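Local atomic coordinates of naphthalene dioxygenase small subunit (Rhodococcus sp., PDB entry 2B1X), a protein that probably serves as the structural beta subunit of a Rieske non-heme iron oxygenase that dihydroxylates naphthalene, packing against the large subunit. Residues V45-V50 against K153-L158. Residues are numbered along the deposited sequence; the frame is centred on the assembly and turned at random.
Sequences VVPIRV and KRVVLL
The carbonyl oxygen of L158 sits at the edge of the R49 guanidinium, near its plane, while CG of L157 lies obliquely to it. The bond is weak, R49 NH1 standing 3.3 Å from L158 O, and the same oxygen also lies close to R49 CD. A bend at chi3 (77°) turns NE out of line with the extended run from CA to CD; NH2 has a stronger partner, a salt bridge to D59. An alanine here would probably leave L158 O without this weak donor, deprive D59 of its charged mate and open a gap beside CD1 of L157. The puckered ring of P47 crosses L157 and V155 at about a right angle. Its CG meets L157 CD1 at 3.8 Å and also touches CG1 of V155, while CD rests against V156 O. Strands 42-49 and 148-158 run parallel here, an exception in the largely antiparallel curved sheet of this NTF2-like fold, and their short segments diverge by 32°. Close pairing is confined to the start: V45 N donates to R154 O, and V156 N donates to V45 O at 2.9 Å, both bonds nearly straight. At P47, which has no N-H for V156 O, a water bridges the widening gap. It donates to P47 O and V156 O and accepts from L158 N at 2.9 Å, so one molecule grips three backbone polar atoms. V46 and V156 lie side by side, V46 CG2 4.1 Å from V156 CB. CG1 of V46, anti to the backbone N (chi1 -177°), reaches L158 CD1. Past this apolar patch, I48 and V50 pack on Q195 and M100 of the large subunit.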
loop_
_atom_site.group_PDB
_atom_site.type_symbol
_atom_site.label_atom_id
_atom_site.label_comp_id
_atom_site.label_asym_id
_atom_site.label_seq_id
_atom_site.Cartn_x
_atom_site.Cartn_y
_atom_site.Cartn_z
ATOM N N VAL B 45 -24.398 13.442 -10.808
ATOM C CA VAL B 45 -24.131 12.021 -11.148
ATOM C C VAL B 45 -22.673 11.564 -11.174
ATOM O O VAL B 45 -21.779 12.305 -11.586
ATOM C CB VAL B 45 -24.950 11.475 -12.398
ATOM C CG1 VAL B 45 -26.102 12.426 -12.820
ATOM C CG2 VAL B 45 -24.071 11.061 -13.559
ATOM N N VAL B 46 -22.468 10.338 -10.706
ATOM C CA VAL B 46 -21.167 9.658 -10.725
ATOM C C VAL B 46 -21.333 8.374 -11.538
ATOM O O VAL B 46 -21.896 7.397 -11.051
ATOM C CB VAL B 46 -20.714 9.331 -9.285
ATOM C CG1 VAL B 46 -19.315 8.685 -9.259
ATOM C CG2 VAL B 46 -20.789 10.610 -8.406
ATOM N N PRO B 47 -20.890 8.385 -12.789
ATOM C CA PRO B 47 -21.016 7.219 -13.667
ATOM C C PRO B 47 -20.099 6.063 -13.321
ATOM O O PRO B 47 -19.065 6.235 -12.666
ATOM C CB PRO B 47 -20.611 7.773 -15.044
ATOM C CG PRO B 47 -20.777 9.219 -14.909
ATOM C CD PRO B 47 -20.355 9.553 -13.511
ATOM N N ILE B 48 -20.486 4.882 -13.796
ATOM C CA ILE B 48 -19.651 3.693 -13.723
ATOM C C ILE B 48 -18.839 3.619 -14.999
ATOM O O ILE B 48 -19.356 3.936 -16.073
ATOM C CB ILE B 48 -20.520 2.411 -13.568
ATOM C CG1 ILE B 48 -21.409 2.532 -12.317
ATOM C CG2 ILE B 48 -19.609 1.163 -13.455
ATOM C CD1 ILE B 48 -22.324 1.347 -12.166
ATOM N N ARG B 49 -17.571 3.212 -14.866
ATOM C CA ARG B 49 -16.706 2.950 -16.005
ATOM C C ARG B 49 -16.224 1.505 -15.927
ATOM O O ARG B 49 -16.060 0.971 -14.831
ATOM C CB ARG B 49 -15.465 3.859 -15.942
ATOM C CG ARG B 49 -15.784 5.321 -16.142
ATOM C CD ARG B 49 -14.603 6.238 -16.037
ATOM N NE ARG B 49 -13.853 6.132 -17.265
ATOM C CZ ARG B 49 -12.721 6.759 -17.547
ATOM N NH1 ARG B 49 -12.186 7.602 -16.681
ATOM N NH2 ARG B 49 -12.133 6.522 -18.716
ATOM N N VAL B 50 -15.990 0.907 -17.099
ATOM C CA VAL B 50 -15.396 -0.414 -17.228
ATOM C C VAL B 50 -14.196 -0.345 -18.182
ATOM O O VAL B 50 -14.211 0.423 -19.128
ATOM C CB VAL B 50 -16.426 -1.482 -17.693
ATOM C CG1 VAL B 50 -17.575 -1.658 -16.619
ATOM C CG2 VAL B 50 -17.051 -1.120 -19.056
ATOM N N LYS B 153 -25.754 21.401 -12.225
ATOM C CA LYS B 153 -25.343 20.074 -12.691
ATOM C C LYS B 153 -23.908 19.777 -12.309
ATOM O O LYS B 153 -23.069 20.666 -12.302
ATOM C CB LYS B 153 -25.515 19.959 -14.216
ATOM C CG LYS B 153 -25.360 18.539 -14.789
ATOM C CD LYS B 153 -25.458 18.550 -16.319
ATOM C CE LYS B 153 -24.972 17.247 -16.927
ATOM N NZ LYS B 153 -25.979 16.150 -16.803
ATOM N N ARG B 154 -23.636 18.517 -11.991
ATOM C CA ARG B 154 -22.273 18.043 -11.853
ATOM C C ARG B 154 -22.211 16.582 -12.263
ATOM O O ARG B 154 -23.050 15.762 -11.826
ATOM C CB ARG B 154 -21.763 18.214 -10.423
ATOM C CG ARG B 154 -20.414 17.512 -10.196
ATOM C CD ARG B 154 -19.713 17.883 -8.894
ATOM N NE ARG B 154 -19.192 19.251 -8.957
ATOM C CZ ARG B 154 -18.974 20.009 -7.895
ATOM N NH1 ARG B 154 -19.283 19.549 -6.693
ATOM N NH2 ARG B 154 -18.485 21.233 -8.041
ATOM N N VAL B 155 -21.218 16.265 -13.092
ATOM C CA VAL B 155 -20.860 14.883 -13.381
ATOM C C VAL B 155 -19.440 14.638 -12.856
ATOM O O VAL B 155 -18.484 15.327 -13.271
ATOM C CB VAL B 155 -20.887 14.632 -14.919
ATOM C CG1 VAL B 155 -20.389 13.215 -15.269
ATOM C CG2 VAL B 155 -22.261 14.906 -15.529
ATOM N N VAL B 156 -19.283 13.663 -11.958
ATOM C CA VAL B 156 -17.950 13.297 -11.456
ATOM C C VAL B 156 -17.543 12.018 -12.136
ATOM O O VAL B 156 -18.077 10.968 -11.833
ATOM C CB VAL B 156 -17.898 13.103 -9.918
ATOM C CG1 VAL B 156 -16.449 12.879 -9.430
ATOM C CG2 VAL B 156 -18.488 14.330 -9.180
ATOM N N LEU B 157 -16.615 12.129 -13.088
ATOM C CA LEU B 157 -16.025 10.964 -13.744
ATOM C C LEU B 157 -14.697 10.530 -13.095
ATOM O O LEU B 157 -13.652 11.173 -13.278
ATOM C CB LEU B 157 -15.764 11.279 -15.211
ATOM C CG LEU B 157 -15.877 10.125 -16.209
ATOM C CD1 LEU B 157 -17.120 9.251 -16.004
ATOM C CD2 LEU B 157 -15.793 10.653 -17.698
ATOM N N LEU B 158 -14.723 9.424 -12.368
ATOM C CA LEU B 158 -13.521 8.982 -11.661
ATOM C C LEU B 158 -12.594 8.223 -12.594
ATOM O O LEU B 158 -13.057 7.503 -13.484
ATOM C CB LEU B 158 -13.885 8.124 -10.442
ATOM C CG LEU B 158 -14.833 8.804 -9.429
ATOM C CD1 LEU B 158 -15.422 7.756 -8.455
ATOM C CD2 LEU B 158 -14.073 9.886 -8.640
HETATM O O HOH W 1 -17.376 8.246 -12.257
#